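Local coordinates for transcriptional regulator, TetR family (Legionella pneumophila subsp. pneumophila str. Philadelphia 1, PDB 3ON4), which probably binds DNA as a TetR-family dimer through a helix-turn-helix motif and regulates transcription, at residues 151-154 with 155-159; 140-144 with 145-149; 128-131 with 132-136; 89-92 with 93-97. All coordinates share one frame; numbering follows the deposited sequence.

Contact 1. Residues 151-154 with 155-159; sequences SSLS and LAKQI
Leu153 and Lys157 lie side by side one turn apart on helix 149-173 of the TetR-type regulatory domain. Leu153 CG lies against the end of the lysine chain, 4.1 Å from Lys157 CE and 3.9 Å from Lys157 NZ, a plain van der Waals contact. The lysine runs extended past its CG, which passes 3.3 Å from Leu153 O; only the far end, CE and NZ, reaches the leucine branch. That charged end is held by the other copy of the protein, through a salt bridge to Asp175 of the second subunit and a cation-pi contact with Phe178 of that subunit.

The backbone shows regular alpha-helical bonding, each N-H to the carbonyl four residues earlier: Leu155 N, Ala156 N, Lys157 N and Gln158 N to Ser151, Ser152, Leu153 and Ser154.

The third kind of contact is through water. Ser154 OG is anti to its own backbone N (chi1 175°), which turns the hydroxyl to the side where Gln158 reaches back along the helix. Gln158 NE2 bonds to Gly181 O of the second subunit, while the oxygen of the same amide, OE1, takes a hydrogen bond of 2.9 Å from the water, which sits 2.7 Å from Ser154 OG.

Contact 2. Residues 140-144 with 145-149; sequences GVLET and NGYDN
With chi1 near -68° in Leu142 and -75° in Tyr147, each side chain leaves its backbone with CG beside the N, and the two come together beside the last turn of helix 121-144. They cross at a slant: Leu142 CD2 approaches the ring at Tyr147 CE2, 4.0 Å away, and Leu142 CB lies 4.1 Å from Tyr147 CD2. The carbonyl of Leu142 meets the same ring at its edge and in its plane, its O 3.3 Å from Tyr147 CD2, and Lys191 makes a cation-pi contact with this ring. The Leu142 oxygen is also approached by two backbone N-H groups, in weak bonds from Asn145 N and from Tyr147 N.

Glu143 and Asn149 run alongside each other with their flat ends turned 43° apart. Glu143 OE2 and Asn149 OD1 are 3.2 Å apart, both acceptors, so the pair is a close approach of two oxygens and not a bond. Between these residues the chain turns at Gly146, whose phi is positive. Its N bonds to Glu143 O at 3.0 Å, reaching that oxygen from well above the carbonyl plane.

Farther on, Asp148 stands at the N-cap of helix 149-173: its OD1 caps Ser151 N and also bonds to Ser151 OG. The two bonds back into the last turn, Gly146 N to Glu143 O and the weak Tyr147 N to Leu142 O, with glycine at positive phi, form a Schellman motif that ends one helix just before a capped start of the next.

Contact 3. Residues 128-131 with 132-136; sequences KKFF and ELIIE
Glu132 folds back along the preceding turn over the carbonyl of Lys128. Its CB lies 3.4 Å from Lys128 O, and CG, placed beside the backbone N by chi1 of -74°, comes to 3.2 Å from the same Lys128 O. The chain is extended beyond CG, which carries the carboxylate back toward the N-terminal end of the helix, alongside 128-131: CD still faces Lys128 O, OE1 lies 4.0 Å from Lys129 CA, and OE2 ends 3.9 Å from Lys128 CB. The lysine bends away at chi3, leaving Lys128 NZ 6.0 Å from Glu132 OE2, too far for a salt bridge.

All this is one stretch of helix 121-144 in the TetR-type regulatory domain, where Glu132 N, Leu133 N, Ile134 N and Ile135 N bond to the carbonyls four residues earlier. The buried side carries two aromatic residues. Phe130 CD2 stands over the centre of the Phe131 ring, 3.8 Å above its plane, while Phe131 CE1 lies in plane at the edge of the Phe130 ring. Ile134 CG1 sits over one face of the Phe130 ring, near its rim. Phe131 packs on Ile160 of helix 149-173 and on Leu169 of the second subunit.

Contact 4. Residues 89-92 with 93-97; sequences QKFF and DAILT
Phe91 takes Ile95, and Phe92 takes Leu96, on one face of its ring, each partner four residues further along helix 84-98; both are CH-pi contacts. Phe91 and Ile95 lie side by side and point the same way: Ile95 CG1 stands over the Phe91 ring, 4.2 Å from its centroid and 22° off the normal, shifted toward the rim at Phe91 CE1. Phe92 and Leu96 are slanted across one another instead. Leu96 CD1 lies over the Phe92 ring, 4.1 Å from the centroid at the same tilt, and Leu96 CD2 reaches 3.9 Å from Phe92 CZ, so both methyls touch the ring. Phe92 has CG anti to its N (chi1 -171°), which swings the ring forward along the helix to Leu96.

On the polar side Lys90 and Asp93 come near without a salt bridge, Lys90 NZ being 4.4 Å from Asp93 OD2. A water spans the turn, donating to Gln89 O and to Asp93 OD1, each at 2.8 Å. Gln89 NE2 bonds to Asp187.

The rings sit between neighbouring helices: Phe91 packs on Leu73 of helix 54-77 and on Ile134 and Leu138 of helix 121-144, Phe92 on Val163 of helix 149-173 and Val182 of helix 177-189.

How the contacts relate
All four contacts belong to the regulatory domain. Contacts 3 and 4 lie nearer the chain's centre and put their aromatic rings in the core, packed by aliphatic groups; they meet where Ile134 CG2 is 3.9 Å from Phe91 CE1. Contact 2 is the more exposed end turn, and contact 1 is partly buried at the subunit interface. Contacts 2 and 3 share helix 121-144, the first at its end and the second in its body. Contact 2 precedes contact 1 by a single residue and touches it, Ser152 OG lying 3.1 Å from Tyr147 CB. Contacts 1 and 3 both reach the second subunit, contact 1 largely through polar and charged groups, with some packing, contact 3 by packing, whereas 2 and 4 touch no other chain of the assembly.

Contact 1. Residues 151-154 with 155-159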
loop_
_atom_site.group_PDB
_atom_site.type_symbol
_atom_site.label_atom_id
_atom_site.label_comp_id
_atom_site.label_asym_id
_atom_site.label_seq_id
_atom_site.Cartn_x
_atom_site.Cartn_y
_atom_site.Cartn_z
ATOM N N SER A 151 -3.445 3.074 24.119
ATOM C CA SER A 151 -2.179 2.506 23.661
ATOM C C SER A 151 -2.411 1.281 22.787
ATOM O O SER A 151 -1.651 1.049 21.863
ATOM C CB SER A 151 -1.304 2.109 24.849
ATOM O OG SER A 151 -1.102 3.204 25.731
ATOM N N SER A 152 -3.448 0.502 23.105
ATOM C CA SER A 152 -3.804 -0.682 22.323
ATOM C C SER A 152 -4.238 -0.297 20.902
ATOM O O SER A 152 -3.838 -0.918 19.935
ATOM C CB SER A 152 -4.930 -1.466 23.003
ATOM O OG SER A 152 -4.454 -2.144 24.160
ATOM N N LEU A 153 -5.058 0.735 20.798
ATOM C CA LEU A 153 -5.525 1.201 19.498
ATOM C C LEU A 153 -4.370 1.774 18.678
ATOM O O LEU A 153 -4.291 1.516 17.484
ATOM C CB LEU A 153 -6.622 2.253 19.689
ATOM C CG LEU A 153 -7.636 2.485 18.570
ATOM C CD1 LEU A 153 -8.264 1.167 18.039
ATOM C CD2 LEU A 153 -8.728 3.450 19.097
ATOM N N SER A 154 -3.503 2.572 19.313
ATOM C CA SER A 154 -2.352 3.166 18.647
ATOM C C SER A 154 -1.395 2.084 18.137
ATOM O O SER A 154 -0.917 2.137 16.982
ATOM C CB SER A 154 -1.600 4.128 19.585
ATOM O OG SER A 154 -0.407 4.614 18.954
ATOM N N LEU A 155 -1.118 1.094 18.983
ATOM C CA LEU A 155 -0.203 0.016 18.590
ATOM C C LEU A 155 -0.844 -0.890 17.533
ATOM O O LEU A 155 -0.164 -1.349 16.606
ATOM C CB LEU A 155 0.224 -0.809 19.814
ATOM C CG LEU A 155 1.308 -1.881 19.647
ATOM C CD1 LEU A 155 2.507 -1.366 18.881
ATOM C CD2 LEU A 155 1.768 -2.428 21.041
ATOM N N ALA A 156 -2.139 -1.166 17.683
ATOM C CA ALA A 156 -2.845 -1.954 16.680
ATOM C C ALA A 156 -2.693 -1.268 15.305
ATOM O O ALA A 156 -2.414 -1.912 14.313
ATOM C CB ALA A 156 -4.333 -2.115 17.063
ATOM N N LYS A 157 -2.867 0.047 15.264
ATOM C CA LYS A 157 -2.745 0.788 14.002
ATOM C C LYS A 157 -1.314 0.842 13.461
ATOM O O LYS A 157 -1.132 0.796 12.254
ATOM C CB LYS A 157 -3.360 2.183 14.131
ATOM C CG LYS A 157 -4.899 2.093 14.317
ATOM C CD LYS A 157 -5.565 3.410 14.506
ATOM C CE LYS A 157 -7.080 3.208 14.623
ATOM N NZ LYS A 157 -7.815 4.386 15.139
ATOM N N GLN A 158 -0.306 0.899 14.336
ATOM C CA GLN A 158 1.081 0.846 13.878
ATOM C C GLN A 158 1.390 -0.511 13.264
ATOM O O GLN A 158 2.056 -0.627 12.214
ATOM C CB GLN A 158 2.056 1.117 15.032
ATOM C CG GLN A 158 2.197 2.565 15.431
ATOM C CD GLN A 158 3.139 2.697 16.618
ATOM O OE1 GLN A 158 3.022 1.935 17.572
ATOM N NE2 GLN A 158 4.082 3.631 16.553
ATOM N N ILE A 159 0.892 -1.556 13.921
ATOM C CA ILE A 159 1.175 -2.889 13.483
ATOM C C ILE A 159 0.589 -3.119 12.095
ATOM O O ILE A 159 1.294 -3.609 11.218
ATOM C CB ILE A 159 0.638 -3.963 14.446
ATOM C CG1 ILE A 159 1.462 -3.995 15.734
ATOM C CG2 ILE A 159 0.697 -5.363 13.788
ATOM C CD1 ILE A 159 0.768 -4.798 16.841
HETATM O O HOH W 1 1.763 3.296 19.791
#

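Contact 2. Residues 140-144 with 145-149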
loop_
_atom_site.group_PDB
_atom_site.type_symbol
_atom_site.label_atom_id
_atom_site.label_comp_id
_atom_site.label_asym_id
_atom_site.label_seq_id
_atom_site.Cartn_x
_atom_site.Cartn_y
_atom_site.Cartn_z
ATOM N N GLY A 140 -7.966 -5.755 20.845
ATOM C CA GLY A 140 -8.445 -6.696 21.880
ATOM C C GLY A 140 -7.357 -7.594 22.462
ATOM O O GLY A 140 -7.293 -7.792 23.685
ATOM N N VAL A 141 -6.517 -8.152 21.599
ATOM C CA VAL A 141 -5.401 -8.998 22.033
ATOM C C VAL A 141 -4.463 -8.176 22.925
ATOM O O VAL A 141 -4.037 -8.620 23.998
ATOM C CB VAL A 141 -4.622 -9.577 20.803
ATOM C CG1 VAL A 141 -3.338 -10.234 21.249
ATOM C CG2 VAL A 141 -5.479 -10.599 20.040
ATOM N N LEU A 142 -4.168 -6.958 22.483
ATOM C CA LEU A 142 -3.262 -6.068 23.206
ATOM C C LEU A 142 -3.812 -5.620 24.549
ATOM O O LEU A 142 -3.052 -5.445 25.505
ATOM C CB LEU A 142 -2.900 -4.848 22.338
ATOM C CG LEU A 142 -2.032 -5.100 21.102
ATOM C CD1 LEU A 142 -2.020 -3.839 20.230
ATOM C CD2 LEU A 142 -0.611 -5.503 21.469
ATOM N N GLU A 143 -5.128 -5.451 24.639
ATOM C CA GLU A 143 -5.774 -5.160 25.924
ATOM C C GLU A 143 -5.637 -6.315 26.911
ATOM O O GLU A 143 -5.458 -6.079 28.114
ATOM C CB GLU A 143 -7.244 -4.795 25.733
ATOM C CG GLU A 143 -7.434 -3.418 25.132
ATOM C CD GLU A 143 -8.878 -3.103 24.790
ATOM O OE1 GLU A 143 -9.676 -4.042 24.554
ATOM O OE2 GLU A 143 -9.219 -1.901 24.766
ATOM N N THR A 144 -5.671 -7.555 26.415
ATOM C CA THR A 144 -5.392 -8.727 27.271
ATOM C C THR A 144 -3.940 -8.751 27.748
ATOM O O THR A 144 -3.619 -9.399 28.737
ATOM C CB THR A 144 -5.704 -10.083 26.595
ATOM O OG1 THR A 144 -4.769 -10.335 25.534
ATOM C CG2 THR A 144 -7.151 -10.118 26.078
ATOM N N ASN A 145 -3.062 -8.044 27.047
ATOM C CA ASN A 145 -1.683 -7.918 27.500
ATOM C C ASN A 145 -1.486 -6.789 28.517
ATOM O O ASN A 145 -0.363 -6.542 28.959
ATOM C CB ASN A 145 -0.760 -7.719 26.303
ATOM C CG ASN A 145 0.647 -8.205 26.564
ATOM O OD1 ASN A 145 0.864 -9.142 27.341
ATOM N ND2 ASN A 145 1.613 -7.554 25.941
ATOM N N GLY A 146 -2.570 -6.110 28.891
ATOM C CA GLY A 146 -2.515 -5.087 29.936
ATOM C C GLY A 146 -2.348 -3.669 29.416
ATOM O O GLY A 146 -2.342 -2.728 30.203
ATOM N N TYR A 147 -2.236 -3.506 28.094
ATOM C CA TYR A 147 -2.202 -2.178 27.501
ATOM C C TYR A 147 -3.548 -1.488 27.729
ATOM O O TYR A 147 -4.601 -2.124 27.648
ATOM C CB TYR A 147 -1.927 -2.253 26.004
ATOM C CG TYR A 147 -0.500 -2.567 25.627
ATOM C CD1 TYR A 147 0.498 -1.596 25.731
ATOM C CD2 TYR A 147 -0.148 -3.820 25.136
ATOM C CE1 TYR A 147 1.818 -1.873 25.359
ATOM C CE2 TYR A 147 1.161 -4.108 24.764
ATOM C CZ TYR A 147 2.136 -3.132 24.877
ATOM O OH TYR A 147 3.427 -3.420 24.518
ATOM N N ASP A 148 -3.516 -0.192 28.023
ATOM C CA ASP A 148 -4.750 0.578 28.123
ATOM C C ASP A 148 -5.399 0.754 26.741
ATOM O O ASP A 148 -4.775 0.498 25.721
ATOM C CB ASP A 148 -4.550 1.902 28.891
ATOM C CG ASP A 148 -3.703 2.936 28.158
ATOM O OD1 ASP A 148 -3.562 2.915 26.932
ATOM O OD2 ASP A 148 -3.201 3.839 28.856
ATOM N N ASN A 149 -6.666 1.134 26.719
ATOM C CA ASN A 149 -7.410 1.289 25.466
ATOM C C ASN A 149 -6.679 2.124 24.408
ATOM O O ASN A 149 -6.542 1.723 23.240
ATOM C CB ASN A 149 -8.767 1.931 25.761
ATOM C CG ASN A 149 -9.613 2.080 24.523
ATOM O OD1 ASN A 149 -9.884 1.110 23.828
ATOM N ND2 ASN A 149 -10.028 3.302 24.232
#

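Contact 3. Residues 128-131 with 132-136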
loop_
_atom_site.group_PDB
_atom_site.type_symbol
_atom_site.label_atom_id
_atom_site.label_comp_id
_atom_site.label_asym_id
_atom_site.label_seq_id
_atom_site.Cartn_x
_atom_site.Cartn_y
_atom_site.Cartn_z
ATOM N N LYS A 128 -13.222 -1.173 4.167
ATOM C CA LYS A 128 -13.136 -0.569 5.502
ATOM C C LYS A 128 -13.483 -1.585 6.596
ATOM O O LYS A 128 -12.852 -1.599 7.663
ATOM C CB LYS A 128 -14.018 0.686 5.604
ATOM C CG LYS A 128 -13.428 1.845 4.835
ATOM C CD LYS A 128 -14.115 3.174 5.108
ATOM C CE LYS A 128 -15.374 3.342 4.299
ATOM N NZ LYS A 128 -16.167 4.538 4.745
ATOM N N LYS A 129 -14.472 -2.431 6.316
ATOM C CA LYS A 129 -14.884 -3.481 7.241
ATOM C C LYS A 129 -13.758 -4.457 7.540
ATOM O O LYS A 129 -13.584 -4.871 8.685
ATOM C CB LYS A 129 -16.083 -4.255 6.699
ATOM C CG LYS A 129 -17.406 -3.604 6.908
ATOM C CD LYS A 129 -18.527 -4.598 6.605
ATOM C CE LYS A 129 -18.725 -5.600 7.749
ATOM N NZ LYS A 129 -19.843 -6.573 7.502
ATOM N N PHE A 130 -12.976 -4.793 6.517
ATOM C CA PHE A 130 -11.792 -5.664 6.648
ATOM C C PHE A 130 -10.777 -5.089 7.635
ATOM O O PHE A 130 -10.356 -5.771 8.584
ATOM C CB PHE A 130 -11.148 -5.888 5.276
ATOM C CG PHE A 130 -9.836 -6.654 5.294
ATOM C CD1 PHE A 130 -9.820 -8.033 5.315
ATOM C CD2 PHE A 130 -8.619 -5.983 5.293
ATOM C CE1 PHE A 130 -8.627 -8.741 5.314
ATOM C CE2 PHE A 130 -7.407 -6.689 5.311
ATOM C CZ PHE A 130 -7.416 -8.071 5.302
ATOM N N PHE A 131 -10.403 -3.827 7.437
ATOM C CA PHE A 131 -9.449 -3.199 8.345
ATOM C C PHE A 131 -9.995 -3.009 9.763
ATOM O O PHE A 131 -9.272 -3.225 10.735
ATOM C CB PHE A 131 -8.896 -1.909 7.744
ATOM C CG PHE A 131 -7.917 -2.185 6.633
ATOM C CD1 PHE A 131 -6.702 -2.787 6.919
ATOM C CD2 PHE A 131 -8.247 -1.943 5.304
ATOM C CE1 PHE A 131 -5.814 -3.109 5.904
ATOM C CE2 PHE A 131 -7.359 -2.252 4.296
ATOM C CZ PHE A 131 -6.147 -2.840 4.592
ATOM N N GLU A 132 -11.261 -2.620 9.867
ATOM C CA GLU A 132 -11.912 -2.472 11.166
ATOM C C GLU A 132 -11.864 -3.789 11.944
ATOM O O GLU A 132 -11.593 -3.778 13.133
ATOM C CB GLU A 132 -13.364 -1.974 10.985
ATOM C CG GLU A 132 -13.379 -0.492 10.614
ATOM C CD GLU A 132 -14.687 -0.009 10.012
ATOM O OE1 GLU A 132 -15.702 -0.749 10.076
ATOM O OE2 GLU A 132 -14.678 1.134 9.469
ATOM N N LEU A 133 -12.081 -4.915 11.267
ATOM C CA LEU A 133 -12.024 -6.223 11.912
ATOM C C LEU A 133 -10.614 -6.549 12.414
ATOM O O LEU A 133 -10.449 -7.006 13.537
ATOM C CB LEU A 133 -12.477 -7.311 10.957
ATOM C CG LEU A 133 -12.616 -8.703 11.579
ATOM C CD1 LEU A 133 -13.901 -9.391 11.092
ATOM C CD2 LEU A 133 -11.387 -9.507 11.256
ATOM N N ILE A 134 -9.614 -6.264 11.585
ATOM C CA ILE A 134 -8.227 -6.539 11.929
ATOM C C ILE A 134 -7.779 -5.682 13.102
ATOM O O ILE A 134 -7.197 -6.191 14.053
ATOM C CB ILE A 134 -7.258 -6.320 10.736
ATOM C CG1 ILE A 134 -7.507 -7.315 9.588
ATOM C CG2 ILE A 134 -5.775 -6.364 11.206
ATOM C CD1 ILE A 134 -7.252 -8.733 9.914
ATOM N N ILE A 135 -8.086 -4.383 13.039
ATOM C CA ILE A 135 -7.711 -3.424 14.071
ATOM C C ILE A 135 -8.382 -3.751 15.412
ATOM O O ILE A 135 -7.707 -3.803 16.457
ATOM C CB ILE A 135 -8.013 -1.992 13.593
ATOM C CG1 ILE A 135 -7.062 -1.651 12.428
ATOM C CG2 ILE A 135 -7.955 -0.983 14.751
ATOM C CD1 ILE A 135 -7.477 -0.465 11.646
ATOM N N GLU A 136 -9.687 -4.040 15.380
ATOM C CA GLU A 136 -10.408 -4.466 16.585
ATOM C C GLU A 136 -9.802 -5.747 17.180
ATOM O O GLU A 136 -9.612 -5.824 18.392
ATOM C CB GLU A 136 -11.905 -4.658 16.291
ATOM C CG GLU A 136 -12.768 -5.058 17.508
ATOM C CD GLU A 136 -12.623 -4.104 18.685
ATOM O OE1 GLU A 136 -12.549 -2.867 18.458
ATOM O OE2 GLU A 136 -12.554 -4.595 19.832
#

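Contact 4. Residues 89-92 with 93-97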
loop_
_atom_site.group_PDB
_atom_site.type_symbol
_atom_site.label_atom_id
_atom_site.label_comp_id
_atom_site.label_asym_id
_atom_site.label_seq_id
_atom_site.Cartn_x
_atom_site.Cartn_y
_atom_site.Cartn_z
ATOM N N GLN A 89 2.340 -12.453 16.834
ATOM C CA GLN A 89 3.321 -13.121 15.952
ATOM C C GLN A 89 2.632 -14.095 14.980
ATOM O O GLN A 89 2.954 -14.147 13.779
ATOM C CB GLN A 89 4.413 -13.844 16.781
ATOM C CG GLN A 89 5.340 -12.891 17.569
ATOM C CD GLN A 89 6.236 -13.597 18.587
ATOM O OE1 GLN A 89 5.877 -14.638 19.151
ATOM N NE2 GLN A 89 7.400 -13.009 18.851
ATOM N N LYS A 90 1.664 -14.854 15.483
ATOM C CA LYS A 90 0.956 -15.827 14.644
ATOM C C LYS A 90 0.017 -15.149 13.651
ATOM O O LYS A 90 -0.195 -15.657 12.544
ATOM C CB LYS A 90 0.181 -16.844 15.498
ATOM C CG LYS A 90 1.042 -17.759 16.332
ATOM C CD LYS A 90 1.899 -18.747 15.522
ATOM C CE LYS A 90 2.743 -19.601 16.473
ATOM N NZ LYS A 90 3.725 -20.533 15.814
ATOM N N PHE A 91 -0.540 -14.003 14.042
ATOM C CA PHE A 91 -1.303 -13.167 13.117
ATOM C C PHE A 91 -0.440 -12.803 11.914
ATOM O O PHE A 91 -0.870 -12.969 10.769
ATOM C CB PHE A 91 -1.820 -11.912 13.828
ATOM C CG PHE A 91 -2.047 -10.745 12.923
ATOM C CD1 PHE A 91 -3.231 -10.616 12.213
ATOM C CD2 PHE A 91 -1.084 -9.759 12.798
ATOM C CE1 PHE A 91 -3.434 -9.528 11.388
ATOM C CE2 PHE A 91 -1.290 -8.671 11.979
ATOM C CZ PHE A 91 -2.445 -8.552 11.279
ATOM N N PHE A 92 0.783 -12.336 12.156
ATOM C CA PHE A 92 1.667 -12.003 11.036
ATOM C C PHE A 92 2.000 -13.233 10.183
ATOM O O PHE A 92 1.952 -13.154 8.943
ATOM C CB PHE A 92 2.934 -11.302 11.510
ATOM C CG PHE A 92 3.783 -10.753 10.379
ATOM C CD1 PHE A 92 3.205 -10.047 9.338
ATOM C CD2 PHE A 92 5.150 -10.952 10.364
ATOM C CE1 PHE A 92 3.993 -9.534 8.290
ATOM C CE2 PHE A 92 5.936 -10.452 9.312
ATOM C CZ PHE A 92 5.349 -9.736 8.297
ATOM N N ASP A 93 2.291 -14.366 10.828
ATOM C CA ASP A 93 2.499 -15.636 10.093
ATOM C C ASP A 93 1.288 -15.987 9.212
ATOM O O ASP A 93 1.440 -16.388 8.047
ATOM C CB ASP A 93 2.813 -16.805 11.043
ATOM C CG ASP A 93 4.183 -16.695 11.730
ATOM O OD1 ASP A 93 5.075 -15.910 11.309
ATOM O OD2 ASP A 93 4.382 -17.452 12.706
ATOM N N ALA A 94 0.081 -15.816 9.748
ATOM C CA ALA A 94 -1.146 -16.082 8.979
ATOM C C ALA A 94 -1.264 -15.152 7.754
ATOM O O ALA A 94 -1.662 -15.599 6.687
ATOM C CB ALA A 94 -2.389 -15.960 9.860
ATOM N N ILE A 95 -0.889 -13.890 7.914
ATOM C CA ILE A 95 -0.902 -12.917 6.805
ATOM C C ILE A 95 0.158 -13.330 5.766
ATOM O O ILE A 95 -0.109 -13.322 4.568
ATOM C CB ILE A 95 -0.636 -11.491 7.275
ATOM C CG1 ILE A 95 -1.777 -10.988 8.184
ATOM C CG2 ILE A 95 -0.458 -10.541 6.053
ATOM C CD1 ILE A 95 -3.179 -10.998 7.523
ATOM N N LEU A 96 1.334 -13.735 6.227
ATOM C CA LEU A 96 2.395 -14.179 5.302
ATOM C C LEU A 96 1.932 -15.345 4.432
ATOM O O LEU A 96 2.189 -15.372 3.230
ATOM C CB LEU A 96 3.666 -14.548 6.053
ATOM C CG LEU A 96 4.418 -13.346 6.623
ATOM C CD1 LEU A 96 5.546 -13.816 7.554
ATOM C CD2 LEU A 96 4.953 -12.443 5.521
ATOM N N THR A 97 1.230 -16.294 5.042
ATOM C CA THR A 97 0.685 -17.451 4.328
ATOM C C THR A 97 -0.259 -17.032 3.194
ATOM O O THR A 97 -0.272 -17.653 2.143
ATOM C CB THR A 97 -0.082 -18.370 5.301
ATOM O OG1 THR A 97 0.841 -18.926 6.230
ATOM C CG2 THR A 97 -0.803 -19.512 4.566
HETATM O O HOH W 2 5.503 -13.653 12.835
#